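Local coordinates for protein TNF receptor-associated factor 5 (Mus musculus, PDB 4GJH) that probably acts as a trimeric adaptor that couples receptors of the TNF receptor family to intracellular immune signalling through its TRAF domain, at residues L26-T31 against L164-A169. Residues are numbered along the deposited sequence; the frame is centred on the assembly and turned at random.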
loop_
_atom_site.group_PDB
_atom_site.type_symbol
_atom_site.label_atom_id
_atom_site.label_comp_id
_atom_site.label_asym_id
_atom_site.label_seq_id
_atom_site.Cartn_x
_atom_site.Cartn_y
_atom_site.Cartn_z
ATOM N N LEU C 26 -4.876 13.143 -3.078
ATOM C CA LEU C 26 -3.868 12.954 -4.110
ATOM C C LEU C 26 -2.932 14.132 -4.142
ATOM O O LEU C 26 -3.370 15.279 -4.230
ATOM C CB LEU C 26 -4.534 12.874 -5.467
ATOM C CG LEU C 26 -3.782 12.515 -6.759
ATOM C CD1 LEU C 26 -4.177 13.345 -7.991
ATOM C CD2 LEU C 26 -2.324 12.164 -6.673
ATOM N N ILE C 27 -1.638 13.857 -4.077
ATOM C CA ILE C 27 -0.654 14.891 -4.366
ATOM C C ILE C 27 0.119 14.478 -5.603
ATOM O O ILE C 27 0.708 13.410 -5.665
ATOM C CB ILE C 27 0.273 15.155 -3.185
ATOM C CG1 ILE C 27 -0.572 15.469 -1.956
ATOM C CG2 ILE C 27 1.231 16.288 -3.522
ATOM C CD1 ILE C 27 0.132 16.284 -0.959
ATOM N N TRP C 28 0.080 15.340 -6.601
ATOM C CA TRP C 28 0.491 14.991 -7.945
ATOM C C TRP C 28 1.674 15.864 -8.322
ATOM O O TRP C 28 1.533 17.062 -8.542
ATOM C CB TRP C 28 -0.686 15.224 -8.892
ATOM C CG TRP C 28 -0.418 14.869 -10.301
ATOM C CD1 TRP C 28 0.660 14.201 -10.792
ATOM C CD2 TRP C 28 -1.247 15.172 -11.427
ATOM N NE1 TRP C 28 0.547 14.053 -12.153
ATOM C CE2 TRP C 28 -0.618 14.647 -12.565
ATOM C CE3 TRP C 28 -2.466 15.832 -11.577
ATOM C CZ2 TRP C 28 -1.162 14.767 -13.836
ATOM C CZ3 TRP C 28 -3.000 15.945 -12.832
ATOM C CH2 TRP C 28 -2.348 15.410 -13.946
ATOM N N LYS C 29 2.853 15.266 -8.368
ATOM C CA LYS C 29 4.042 16.005 -8.760
ATOM C C LYS C 29 4.155 16.047 -10.279
ATOM O O LYS C 29 4.171 15.009 -10.964
ATOM C CB LYS C 29 5.305 15.381 -8.143
ATOM C CG LYS C 29 6.598 15.861 -8.776
ATOM C CD LYS C 29 7.761 15.905 -7.809
ATOM C CE LYS C 29 8.633 14.671 -7.949
ATOM N NZ LYS C 29 9.956 14.868 -7.271
ATOM N N VAL C 30 4.235 17.256 -10.808
ATOM C CA VAL C 30 4.404 17.430 -12.240
ATOM C C VAL C 30 5.785 18.006 -12.565
ATOM O O VAL C 30 6.065 19.181 -12.319
ATOM C CB VAL C 30 3.289 18.300 -12.807
ATOM C CG1 VAL C 30 3.394 18.362 -14.312
ATOM C CG2 VAL C 30 1.950 17.709 -12.411
ATOM N N THR C 31 6.652 17.159 -13.104
ATOM C CA THR C 31 8.016 17.563 -13.402
ATOM C C THR C 31 8.131 17.884 -14.875
ATOM O O THR C 31 7.264 17.508 -15.666
ATOM C CB THR C 31 8.986 16.425 -13.155
ATOM O OG1 THR C 31 8.691 15.368 -14.077
ATOM C CG2 THR C 31 8.863 15.909 -11.734
ATOM N N LEU C 164 5.807 21.496 -10.538
ATOM C CA LEU C 164 4.708 21.981 -9.698
ATOM C C LEU C 164 3.945 20.818 -9.076
ATOM O O LEU C 164 4.027 19.684 -9.542
ATOM C CB LEU C 164 3.733 22.821 -10.515
ATOM C CG LEU C 164 3.013 22.126 -11.690
ATOM C CD1 LEU C 164 1.829 21.273 -11.243
ATOM C CD2 LEU C 164 2.541 23.144 -12.733
ATOM N N PHE C 165 3.173 21.109 -8.038
ATOM C CA PHE C 165 2.432 20.071 -7.345
ATOM C C PHE C 165 0.951 20.392 -7.320
ATOM O O PHE C 165 0.551 21.476 -6.884
ATOM C CB PHE C 165 2.945 19.914 -5.904
ATOM C CG PHE C 165 4.349 19.387 -5.816
ATOM C CD1 PHE C 165 4.587 18.041 -5.630
ATOM C CD2 PHE C 165 5.430 20.239 -5.941
ATOM C CE1 PHE C 165 5.876 17.550 -5.551
ATOM C CE2 PHE C 165 6.721 19.760 -5.864
ATOM C CZ PHE C 165 6.943 18.408 -5.668
ATOM N N LEU C 166 0.138 19.445 -7.778
ATOM C CA LEU C 166 -1.309 19.602 -7.687
ATOM C C LEU C 166 -1.851 18.668 -6.634
ATOM O O LEU C 166 -1.337 17.580 -6.432
ATOM C CB LEU C 166 -2.014 19.312 -9.016
ATOM C CG LEU C 166 -1.402 20.057 -10.180
ATOM C CD1 LEU C 166 -1.902 19.593 -11.541
ATOM C CD2 LEU C 166 -1.473 21.559 -9.947
ATOM N N LYS C 167 -2.918 19.097 -5.980
ATOM C CA LYS C 167 -3.512 18.320 -4.922
ATOM C C LYS C 167 -5.015 18.227 -5.092
ATOM O O LYS C 167 -5.688 19.224 -5.261
ATOM C CB LYS C 167 -3.174 18.940 -3.564
ATOM C CG LYS C 167 -3.815 18.221 -2.386
ATOM C CD LYS C 167 -3.281 18.741 -1.054
ATOM C CE LYS C 167 -4.152 18.263 0.100
ATOM N NZ LYS C 167 -3.516 18.476 1.421
ATOM N N VAL C 168 -5.541 17.016 -5.045
ATOM C CA VAL C 168 -6.978 16.820 -4.981
ATOM C C VAL C 168 -7.318 16.222 -3.633
ATOM O O VAL C 168 -6.616 15.338 -3.142
ATOM C CB VAL C 168 -7.463 15.865 -6.068
ATOM C CG1 VAL C 168 -8.959 15.650 -5.948
ATOM C CG2 VAL C 168 -7.097 16.411 -7.466
ATOM N N ALA C 169 -8.389 16.704 -3.020
ATOM C CA ALA C 169 -8.827 16.149 -1.744
ATOM C C ALA C 169 -10.326 15.949 -1.751
ATOM O O ALA C 169 -11.097 16.893 -1.953
ATOM C CB ALA C 169 -8.427 17.047 -0.604
#
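Trp28 and Leu166 stand side by side on one face of the sheet, both pointing the same way. CG of the tryptophan is anti to its backbone N (chi1 -178°), and with chi2 near 10° the six-membered ring lies against the leucine, CE3 3.8 Å from CD1 of Leu166. One face of the same indole takes CG2 of Val30, 3.9 Å above the ring plane and offset toward the rim. Next along, CD1 of Leu164 turns in against Val30, 3.7 Å from its CB, while Leu26 and Val168 pair at the other end. This face packs onto strands 48-54 and 61-67; Ala64 of the latter touches Leu26, Trp28 and Val168.

On the reverse face, the aliphatic chain of Lys29 runs beside the Phe165 ring, its CD 3.4 Å from both CE1 and CZ of the phenylalanine. NZ of Lys29 then leads away to hydrogen-bond the backbone O of Glu89 of the second subunit, where Ile27 packs on Phe90 and Phe165 on Leu93 of that same subunit.

Six backbone hydrogen bonds join the strands, two each for the pairs Leu26-Val168, Trp28-Leu166 and Val30-Leu164; Trp28 N to Leu166 O measures 2.7 Å. The Lys29 face thus serves the three-chain assembly, consistent with TRAF trimers, while the antiparallel pairing of outermost strand 25-30 with strand 164-170 turns its Trp28 face into the core of the TRAF/MATH beta sandwich.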